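Local atomic coordinates of beta-phosphoglucomutase (Bacteroides vulgatus, PDB entry 3DV9), a protein that probably interconverts beta-glucose 1-phosphate and glucose 6-phosphate as a magnesium-dependent phosphoglucomutase of the haloacid dehalogenase (HAD) superfamily. Residues V33-M38 with L139-H144; Y62-R67 with I73-R78; R79-G82 with E88-K91; E115-I120 with P147-A152. All coordinates share one frame; numbering follows the deposited sequence. Where two conformers were deposited one is given.

Contact 1. Residues V33-M38 with L139-H144; sequences VLFDSM and LDRLNH
Phe35 and Leu34 meet Leu142 and Arg141 in a buried, mostly apolar contact of the HAD-type Rossmann-like core. The loop 33-38 follows strand 25-29, which ends at the magnesium ligand Asp29, with Asp31 just beyond it. Val33 fits the last position of a DxDx(T/V) signature, as in other HAD proteins. The partner is helix 139-145. No hydrogen bond joins the two segments.

Phe35 does most of the work. Its CG is anti to the carbonyl carbon (chi1 -71°), and the ring extends toward the helix. Arg141 was modelled in two conformers, so its part is less certain. In one of them NH2 lies over one face of the ring, toward its rim, 3.5 Å from Phe35 CE1. The ring and guanidinium planes are 21° apart. Further back, Arg141 CG touches Phe35 CZ at 3.9 Å. The arginine chain bends at chi2 (100°), and its end comes over the ring. In this conformer NH1 is hydrogen-bonded to Ala107 O. Phe146 packs edge-to-face with Phe35.

Leu142 reaches in with its tip. CD2 lies 3.9 Å from Phe35 CE2. The side chains of Leu34 and Leu142 cross at about a right angle, and the same methyl, Leu142 CD2, meets Leu34 CD1 at 4.1 Å.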
# COMPACT_ATOMS: atom_id res chain seq x y z
N VAL A 33 -5.24 -3.85 2.02
CA VAL A 33 -6.06 -2.63 2.17
C VAL A 33 -7.37 -2.82 1.41
O VAL A 33 -8.47 -2.73 1.99
CB VAL A 33 -5.28 -1.37 1.67
CG1 VAL A 33 -6.22 -0.14 1.54
CG2 VAL A 33 -4.07 -1.09 2.61
N LEU A 34 -7.25 -3.07 0.10
CA LEU A 34 -8.41 -3.45 -0.75
C LEU A 34 -8.80 -4.92 -0.66
O LEU A 34 -9.99 -5.24 -0.56
CB LEU A 34 -8.19 -3.00 -2.20
CG LEU A 34 -7.92 -1.49 -2.34
CD1 LEU A 34 -7.72 -1.24 -3.84
CD2 LEU A 34 -9.08 -0.63 -1.78
N PHE A 35 -7.80 -5.80 -0.73
CA PHE A 35 -8.01 -7.23 -0.68
C PHE A 35 -7.30 -7.82 0.52
O PHE A 35 -6.17 -7.40 0.85
CB PHE A 35 -7.46 -7.90 -1.96
CG PHE A 35 -8.27 -7.63 -3.20
CD1 PHE A 35 -9.53 -8.17 -3.38
CD2 PHE A 35 -7.72 -6.85 -4.24
CE1 PHE A 35 -10.26 -7.96 -4.55
CE2 PHE A 35 -8.46 -6.61 -5.44
CZ PHE A 35 -9.74 -7.18 -5.58
N ASP A 36 -7.90 -8.85 1.13
CA ASP A 36 -7.22 -9.52 2.22
C ASP A 36 -6.33 -10.62 1.60
O ASP A 36 -6.59 -11.82 1.71
CB ASP A 36 -8.24 -10.08 3.22
CG ASP A 36 -7.57 -10.66 4.46
OD1 ASP A 36 -6.36 -10.37 4.67
OD2 ASP A 36 -8.27 -11.40 5.19
N SER A 37 -5.30 -10.19 0.87
CA SER A 37 -4.42 -11.09 0.10
C SER A 37 -3.11 -11.42 0.81
O SER A 37 -2.35 -12.29 0.36
CB SER A 37 -4.06 -10.38 -1.20
OG SER A 37 -3.53 -9.10 -0.91
N MSE A 38 -2.79 -10.73 1.90
CA MSE A 38 -1.44 -10.92 2.48
C MSE A 38 -1.18 -12.33 3.06
O MSE A 38 -0.07 -12.87 2.95
CB MSE A 38 -1.11 -9.78 3.47
CG MSE A 38 -0.76 -8.45 2.80
SE MSE A 38 0.71 -8.66 1.47
CE MSE A 38 2.01 -9.37 2.65
N LEU A 139 -7.11 -5.26 -13.07
CA LEU A 139 -8.20 -4.29 -13.22
C LEU A 139 -9.55 -4.97 -13.48
O LEU A 139 -10.58 -4.44 -13.09
CB LEU A 139 -7.89 -3.22 -14.29
CG LEU A 139 -9.00 -2.19 -14.60
CD1 LEU A 139 -9.49 -1.44 -13.34
CD2 LEU A 139 -8.57 -1.23 -15.71
N ASP A 140 -9.54 -6.13 -14.15
CA ASP A 140 -10.71 -7.02 -14.20
C ASP A 140 -11.13 -7.49 -12.79
O ASP A 140 -12.33 -7.44 -12.42
CB ASP A 140 -10.44 -8.23 -15.11
CG ASP A 140 -10.34 -7.86 -16.58
OD1 ASP A 140 -9.87 -8.70 -17.37
OD2 ASP A 140 -10.75 -6.74 -16.95
N ARG A 141 -10.13 -7.92 -11.99
CA ARG A 141 -10.39 -8.30 -10.59
C ARG A 141 -10.82 -7.09 -9.75
O ARG A 141 -11.75 -7.18 -8.93
CB ARG A 141 -9.17 -8.96 -9.95
CG ARG A 141 -9.48 -9.59 -8.60
CD ARG A 141 -9.70 -11.17 -8.70
NE ARG A 141 -10.59 -11.72 -7.65
CZ ARG A 141 -10.26 -11.62 -6.31
NH1 ARG A 141 -11.16 -12.15 -5.46
NH2 ARG A 141 -9.05 -11.00 -5.81
N LEU A 142 -10.16 -5.96 -9.95
CA LEU A 142 -10.58 -4.73 -9.29
C LEU A 142 -11.98 -4.32 -9.72
O LEU A 142 -12.78 -3.91 -8.87
CB LEU A 142 -9.58 -3.61 -9.58
CG LEU A 142 -8.29 -3.66 -8.78
CD1 LEU A 142 -7.27 -2.76 -9.43
CD2 LEU A 142 -8.58 -3.18 -7.33
N ASN A 143 -12.27 -4.42 -11.02
CA ASN A 143 -13.60 -4.05 -11.55
C ASN A 143 -14.71 -4.89 -10.96
O ASN A 143 -15.79 -4.39 -10.67
CB ASN A 143 -13.65 -4.16 -13.08
CG ASN A 143 -15.01 -3.72 -13.66
OD1 ASN A 143 -15.48 -2.60 -13.41
ND2 ASN A 143 -15.65 -4.61 -14.42
N HIS A 144 -14.46 -6.20 -10.81
CA HIS A 144 -15.44 -7.15 -10.30
C HIS A 144 -15.79 -6.90 -8.81
O HIS A 144 -16.88 -7.26 -8.33
CB HIS A 144 -14.80 -8.53 -10.47
CG HIS A 144 -15.60 -9.66 -9.91
ND1 HIS A 144 -16.86 -9.99 -10.36
CD2 HIS A 144 -15.30 -10.57 -8.96
CE1 HIS A 144 -17.30 -11.05 -9.70
NE2 HIS A 144 -16.37 -11.42 -8.84

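Contact 2. Residues Y62-R67 with I73-R78; sequences YMHEGR and INIVSR. With MG (magnesium ion), chain B.
Ile75 of helix 69-81 presses one methyl, CD1, against the joined ends of His64 and Arg67 at the turn that follows helix 58-63. This is the tight part. Ile75 CD1 lies over one face of the Arg67 guanidinium, toward its rim, 3.3 Å from Arg67 NE. The same methyl is 3.6 Å from His64 CE1 and approaches that ring obliquely.

The two polar side chains are tied to each other. Arg67 NE donates to His64 ND1 at 3.0 Å with a bent N-H...N angle of 145°. The acceptor lies close to the guanidinium plane, but the donor is tilted 33° from the imidazole plane. The arginine chain is bent at chi3 (-95°), which turns its flat end against the isoleucine. His64 NE2 is hydrogen-bonded to Glu60 OE1, so both ring nitrogens have partners. A type II beta turn from His64 to Arg67, closed by Arg67 N to His64 O at 2.9 Å, brings the two side chains to the same partner.

The solvent side is looser. The contact as a whole buries little surface, and His64, Arg67 and Ile75 are all partly exposed. Arg78, at the surface, pairs with Asp84 instead.

Glu65, inside the turn, faces the magnesium site, probably the active site as in other HAD enzymes. Its OE2 binds magnesium at 2.1 Å, with Asp29, Asp31, Asn190 and two waters also bound to the metal. Helix 38-51 flanks the turn, with Met38 against Glu65. On the other segment, Ile73 packs on Ile90 and Ile93 of helix 87-101.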
# COMPACT_ATOMS: atom_id res chain seq x y z
N TYR A 62 5.83 -10.28 5.66
CA TYR A 62 5.03 -9.14 6.07
C TYR A 62 5.92 -7.88 6.19
O TYR A 62 5.52 -6.80 5.78
CB TYR A 62 4.26 -9.45 7.33
CG TYR A 62 2.94 -10.14 7.10
CD1 TYR A 62 1.81 -9.40 6.76
CD2 TYR A 62 2.81 -11.53 7.27
CE1 TYR A 62 0.55 -10.02 6.60
CE2 TYR A 62 1.56 -12.15 7.10
CZ TYR A 62 0.44 -11.39 6.74
OH TYR A 62 -0.83 -11.96 6.60
N MSE A 63 7.10 -8.01 6.80
CA MSE A 63 8.01 -6.86 6.92
C MSE A 63 8.40 -6.29 5.55
O MSE A 63 8.49 -5.06 5.42
CB MSE A 63 9.25 -7.24 7.73
CG MSE A 63 8.90 -7.47 9.22
SE MSE A 63 8.35 -5.85 10.12
CE MSE A 63 9.86 -4.70 9.70
N HIS A 64 8.58 -7.18 4.57
CA HIS A 64 8.93 -6.81 3.18
C HIS A 64 7.72 -6.51 2.27
O HIS A 64 7.89 -6.24 1.07
CB HIS A 64 9.84 -7.87 2.52
CG HIS A 64 11.17 -8.00 3.18
ND1 HIS A 64 12.01 -6.93 3.38
CD2 HIS A 64 11.79 -9.08 3.72
CE1 HIS A 64 13.09 -7.34 4.02
NE2 HIS A 64 12.99 -8.64 4.22
N GLU A 65 6.50 -6.49 2.84
CA GLU A 65 5.30 -6.16 2.08
C GLU A 65 5.48 -4.85 1.29
O GLU A 65 5.85 -3.83 1.85
CB GLU A 65 4.08 -6.03 3.01
CG GLU A 65 2.82 -5.68 2.25
CD GLU A 65 1.57 -5.74 3.13
OE1 GLU A 65 1.61 -6.31 4.25
OE2 GLU A 65 0.58 -5.19 2.67
N GLY A 66 5.22 -4.90 -0.02
CA GLY A 66 5.43 -3.76 -0.90
C GLY A 66 6.72 -3.72 -1.68
O GLY A 66 6.83 -3.01 -2.68
N ARG A 67 7.73 -4.44 -1.21
CA ARG A 67 9.07 -4.40 -1.80
C ARG A 67 9.03 -5.19 -3.13
O ARG A 67 8.31 -6.18 -3.22
CB ARG A 67 10.02 -5.09 -0.81
CG ARG A 67 11.46 -4.75 -0.95
CD ARG A 67 12.27 -5.51 0.09
NE ARG A 67 12.54 -4.75 1.32
CZ ARG A 67 13.19 -3.59 1.36
NH1 ARG A 67 13.61 -3.01 0.25
NH2 ARG A 67 13.40 -2.99 2.52
N ILE A 73 14.27 -10.92 -2.71
CA ILE A 73 15.14 -12.07 -2.99
C ILE A 73 16.59 -11.69 -2.71
O ILE A 73 17.34 -12.47 -2.08
CB ILE A 73 14.97 -12.57 -4.45
CG1 ILE A 73 13.54 -13.09 -4.67
CG2 ILE A 73 15.99 -13.68 -4.80
CD1 ILE A 73 13.11 -13.12 -6.16
N ASN A 74 17.00 -10.51 -3.16
CA ASN A 74 18.40 -10.09 -2.99
C ASN A 74 18.81 -9.84 -1.54
O ASN A 74 19.95 -10.14 -1.16
CB ASN A 74 18.75 -8.89 -3.87
CG ASN A 74 18.98 -9.27 -5.31
OD1 ASN A 74 19.17 -10.45 -5.61
ND2 ASN A 74 18.95 -8.28 -6.20
N ILE A 75 17.87 -9.33 -0.74
CA ILE A 75 18.12 -9.18 0.70
C ILE A 75 18.44 -10.53 1.31
O ILE A 75 19.47 -10.68 1.98
CB ILE A 75 16.90 -8.53 1.45
CG1 ILE A 75 16.80 -7.04 1.11
CG2 ILE A 75 16.99 -8.75 2.98
CD1 ILE A 75 15.41 -6.46 1.35
N VAL A 76 17.60 -11.52 1.05
CA VAL A 76 17.78 -12.83 1.64
C VAL A 76 19.03 -13.51 1.06
O VAL A 76 19.77 -14.19 1.79
CB VAL A 76 16.55 -13.73 1.43
CG1 VAL A 76 16.76 -15.10 2.06
CG2 VAL A 76 15.30 -13.05 2.00
N SER A 77 19.26 -13.35 -0.24
CA SER A 77 20.44 -13.96 -0.88
C SER A 77 21.76 -13.41 -0.32
O SER A 77 22.69 -14.17 -0.01
CB SER A 77 20.39 -13.76 -2.39
OG SER A 77 21.51 -14.39 -3.01
N ARG A 78 21.83 -12.08 -0.21
CA ARG A 78 23.04 -11.43 0.28
C ARG A 78 23.40 -11.96 1.66
O ARG A 78 24.56 -12.26 1.92
CB ARG A 78 22.90 -9.92 0.33
CG ARG A 78 23.09 -9.23 -1.00
CD ARG A 78 23.27 -7.71 -0.84
NE ARG A 78 22.10 -7.05 -0.26
CZ ARG A 78 21.03 -6.66 -0.95
NH1 ARG A 78 20.95 -6.89 -2.26
NH2 ARG A 78 20.02 -6.06 -0.33
MG MG B . -0.06 -3.60 1.49
O HOH W 1 1.78 -2.07 1.61
O HOH W 2 1.21 -3.94 -0.16

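Contact 3. Residues R79-G82 with E88-K91; sequences RERG and EEIK
Arg81 and Glu89 form a two-pronged salt bridge between helix 69-81 and helix 87-101, at the surface of the helical part of the protein. As in related HAD phosphatases and mutases, these helices probably belong to the cap domain.

The charged interaction is the whole of the contact. Arg81 meets the carboxylate end-on with NH1 and NH2. NH1 to Glu89 OE2 is 2.8 Å with an N-H...O angle of 172°. NH2 to Glu89 OE1 is 3.1 Å and equally straight. Both oxygens lie near the guanidinium plane. The carboxylate is turned against it by 39°, so the two groups are not coplanar. OE2 is met on its syn side, while OE1 is approached from above the carboxylate plane.

Further hydrogen bonds hold each partner. Arg81 NH2 also binds Ser77 OG, one turn back on its own helix. Glu89 OE1 also accepts from Thr86 N, just before helix 87-101.

Ile90, the next residue, packs on Ala70 and Ile73 of helix 69-81 and also touches Asn74. Gly82, with positive phi, is the first residue beyond that helix, and the chain then turns into helix 87-101.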
# COMPACT_ATOMS: atom_id res chain seq x y z
N ARG A 79 22.41 -12.08 2.52
CA ARG A 79 22.69 -12.50 3.88
C ARG A 79 23.02 -13.98 4.03
O ARG A 79 23.79 -14.35 4.91
CB ARG A 79 21.56 -12.08 4.82
CG ARG A 79 20.44 -13.05 4.96
CD ARG A 79 19.34 -12.43 5.76
NE ARG A 79 18.18 -13.31 5.82
CZ ARG A 79 16.93 -12.88 5.99
NH1 ARG A 79 16.69 -11.58 6.09
NH2 ARG A 79 15.94 -13.76 6.02
N GLU A 80 22.45 -14.83 3.17
CA GLU A 80 22.66 -16.28 3.24
C GLU A 80 23.88 -16.73 2.44
O GLU A 80 24.54 -17.70 2.80
CB GLU A 80 21.43 -17.04 2.79
CG GLU A 80 20.25 -16.94 3.73
CD GLU A 80 19.16 -17.97 3.47
OE1 GLU A 80 19.33 -18.82 2.55
OE2 GLU A 80 18.17 -17.96 4.22
N ARG A 81 24.17 -15.99 1.36
CA ARG A 81 25.16 -16.39 0.35
C ARG A 81 26.23 -15.32 0.12
O ARG A 81 27.23 -15.58 -0.54
CB ARG A 81 24.46 -16.67 -0.99
CG ARG A 81 23.39 -17.75 -0.93
CD ARG A 81 22.97 -18.21 -2.33
NE ARG A 81 22.36 -17.14 -3.12
CZ ARG A 81 21.96 -17.28 -4.38
NH1 ARG A 81 22.10 -18.45 -5.01
NH2 ARG A 81 21.44 -16.25 -5.03
N GLY A 82 25.98 -14.11 0.63
CA GLY A 82 26.93 -12.99 0.51
C GLY A 82 26.99 -12.31 -0.85
O GLY A 82 27.91 -11.53 -1.11
N GLU A 88 18.39 -15.03 -13.71
CA GLU A 88 17.76 -16.33 -13.88
C GLU A 88 17.07 -16.76 -12.58
O GLU A 88 15.91 -17.19 -12.61
CB GLU A 88 18.78 -17.40 -14.36
CG GLU A 88 18.16 -18.81 -14.45
CD GLU A 88 19.16 -19.94 -14.74
OE1 GLU A 88 20.30 -19.94 -14.23
OE2 GLU A 88 18.78 -20.87 -15.48
N GLU A 89 17.77 -16.65 -11.44
CA GLU A 89 17.18 -17.09 -10.17
C GLU A 89 15.91 -16.28 -9.86
O GLU A 89 14.86 -16.84 -9.53
CB GLU A 89 18.18 -16.99 -9.02
CG GLU A 89 19.17 -18.15 -8.98
CD GLU A 89 20.38 -17.83 -8.13
OE1 GLU A 89 20.70 -16.63 -7.97
OE2 GLU A 89 21.00 -18.79 -7.59
N ILE A 90 16.02 -14.97 -10.03
CA ILE A 90 14.94 -14.05 -9.68
C ILE A 90 13.69 -14.32 -10.51
O ILE A 90 12.58 -14.37 -9.99
CB ILE A 90 15.42 -12.57 -9.79
CG1 ILE A 90 16.39 -12.25 -8.63
CG2 ILE A 90 14.23 -11.58 -9.81
CD1 ILE A 90 17.30 -11.03 -8.85
N LYS A 91 13.87 -14.50 -11.81
CA LYS A 91 12.76 -14.84 -12.69
C LYS A 91 12.06 -16.18 -12.35
O LYS A 91 10.83 -16.27 -12.42
CB LYS A 91 13.22 -14.84 -14.15
CG LYS A 91 12.12 -15.18 -15.14
CD LYS A 91 12.68 -15.50 -16.51
CE LYS A 91 11.58 -15.43 -17.56
NZ LYS A 91 12.12 -15.02 -18.89

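Contact 4. Residues E115-I120 with P147-A152; sequences EVLTKI and PGIFQA
Leu117 of helix 113-122 packs against Ile149 and Phe150 in the loop between helix 139-145 and strand 155-156. Its CB starts the contact, 3.8 Å from Ile149 CG2. CG comes next and stays near the same methyl. Beyond it the branches divide. Leu117 CD1 goes to Phe150, 3.7 Å from CZ. Leu117 CD2 bridges both partners, at 3.8 Å from Ile149 CG2 and 3.8 Å from Phe150 CZ. The leucine and the phenylalanine cross at about a right angle, and CD1 meets the ring obliquely.

Ile149 CG2 has a second role. It sits 3.7 Å above the centre of the Phe150 ring, a CH-pi type contact between neighbours in the loop. The methyl is therefore shared between ring and leucine. The Thr118 side chain, modelled in two conformers, stays at the margin.

Pro127 of strand 126-130 touches Leu117, Ile149 and Phe150. The contact thus joins a helix and a loop over the central sheet of the Rossmann-like core. Lys121 NZ, from the same helix, adds polar ties to the carbonyls of Gly148 and Ile149. Across the two segments themselves the chemistry is wholly apolar, consistent with burial and fit of shape.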
# COMPACT_ATOMS: atom_id res chain seq x y z
N GLU A 115 -17.30 0.05 0.86
CA GLU A 115 -18.09 1.13 1.41
C GLU A 115 -17.33 2.47 1.41
O GLU A 115 -17.88 3.51 1.01
CB GLU A 115 -18.56 0.82 2.81
CG GLU A 115 -19.46 1.94 3.36
CD GLU A 115 -20.09 1.56 4.69
OE1 GLU A 115 -20.03 0.37 5.08
OE2 GLU A 115 -20.65 2.45 5.35
N VAL A 116 -16.10 2.48 1.89
CA VAL A 116 -15.35 3.74 1.89
C VAL A 116 -15.06 4.29 0.47
O VAL A 116 -15.14 5.49 0.26
CB VAL A 116 -14.10 3.71 2.81
CG1 VAL A 116 -12.89 2.99 2.12
CG2 VAL A 116 -13.76 5.12 3.28
N LEU A 117 -14.78 3.40 -0.48
CA LEU A 117 -14.52 3.79 -1.88
C LEU A 117 -15.77 4.42 -2.48
O LEU A 117 -15.70 5.39 -3.23
CB LEU A 117 -14.09 2.58 -2.71
CG LEU A 117 -12.64 2.17 -2.40
CD1 LEU A 117 -12.34 0.75 -2.92
CD2 LEU A 117 -11.66 3.26 -2.94
N THR A 118 -16.93 3.88 -2.14
CA THR A 118 -18.19 4.44 -2.68
C THR A 118 -18.45 5.84 -2.12
O THR A 118 -18.95 6.71 -2.86
CB THR A 118 -19.41 3.48 -2.46
OG1 THR A 118 -19.76 3.45 -1.06
CG2 THR A 118 -19.09 2.08 -2.92
N LYS A 119 -18.06 6.08 -0.86
CA LYS A 119 -18.25 7.40 -0.23
C LYS A 119 -17.31 8.37 -0.95
O LYS A 119 -17.71 9.49 -1.32
CB LYS A 119 -17.81 7.36 1.23
CG LYS A 119 -18.79 6.63 2.15
CD LYS A 119 -18.20 6.58 3.54
CE LYS A 119 -19.03 5.74 4.43
NZ LYS A 119 -18.40 5.64 5.81
N ILE A 120 -16.08 7.92 -1.15
CA ILE A 120 -15.01 8.76 -1.77
C ILE A 120 -15.42 9.14 -3.21
O ILE A 120 -15.34 10.31 -3.60
CB ILE A 120 -13.60 8.04 -1.72
CG1 ILE A 120 -13.11 8.04 -0.27
CG2 ILE A 120 -12.55 8.74 -2.63
CD1 ILE A 120 -11.97 7.00 0.05
N PRO A 147 -16.89 -2.05 -8.40
CA PRO A 147 -17.36 -1.74 -9.76
C PRO A 147 -17.39 -0.22 -10.05
O PRO A 147 -17.97 0.57 -9.29
CB PRO A 147 -18.78 -2.37 -9.81
CG PRO A 147 -18.85 -3.33 -8.69
CD PRO A 147 -17.93 -2.74 -7.62
N GLY A 148 -16.71 0.17 -11.13
CA GLY A 148 -16.63 1.56 -11.55
C GLY A 148 -15.83 2.51 -10.67
O GLY A 148 -15.89 3.73 -10.86
N ILE A 149 -15.08 1.96 -9.71
CA ILE A 149 -14.35 2.80 -8.74
C ILE A 149 -13.01 3.24 -9.32
O ILE A 149 -12.67 4.42 -9.25
CB ILE A 149 -14.14 2.08 -7.37
CG1 ILE A 149 -15.51 1.70 -6.74
CG2 ILE A 149 -13.16 2.90 -6.42
CD1 ILE A 149 -16.39 2.89 -6.41
N PHE A 150 -12.25 2.30 -9.89
CA PHE A 150 -10.89 2.58 -10.36
C PHE A 150 -10.80 2.67 -11.87
O PHE A 150 -11.58 2.02 -12.58
CB PHE A 150 -9.88 1.55 -9.86
CG PHE A 150 -9.83 1.47 -8.37
CD1 PHE A 150 -9.26 2.52 -7.62
CD2 PHE A 150 -10.42 0.39 -7.71
CE1 PHE A 150 -9.22 2.46 -6.22
CE2 PHE A 150 -10.41 0.31 -6.32
CZ PHE A 150 -9.80 1.34 -5.57
N GLN A 151 -9.82 3.44 -12.33
CA GLN A 151 -9.56 3.69 -13.76
C GLN A 151 -8.13 3.27 -14.13
O GLN A 151 -7.20 3.52 -13.37
CB GLN A 151 -9.72 5.20 -14.05
CG GLN A 151 -11.14 5.69 -14.35
CD GLN A 151 -11.17 6.94 -15.24
OE1 GLN A 151 -11.46 8.05 -14.77
NE2 GLN A 151 -10.88 6.77 -16.54
N ALA A 152 -7.93 2.67 -15.32
CA ALA A 152 -6.59 2.23 -15.81
C ALA A 152 -5.55 3.31 -15.93
O ALA A 152 -4.34 3.09 -15.71
CB ALA A 152 -6.74 1.55 -17.18

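Contacts 1 and 4 are buried in the Rossmann-like core, and contacts 2 and 3 lie at the surface among the helices. The core pair touch each other: Leu34 packs on both Leu117 and Phe150, so the two share one apolar layer. Contacts 2 and 3 share helix 69-81 and have centres about 11 Å apart. Chemistry follows place. Contact 4 is purely apolar, while contact 1 adds an arginine nitrogen over a ring. Contact 2 sets a methyl against polar groups, and contact 3 is a salt bridge. Contacts 1 and 2 meet where Met38 packs on Glu65, beside the magnesium site. Contacts 3 and 4 are furthest apart, with centres about 39 Å from each other.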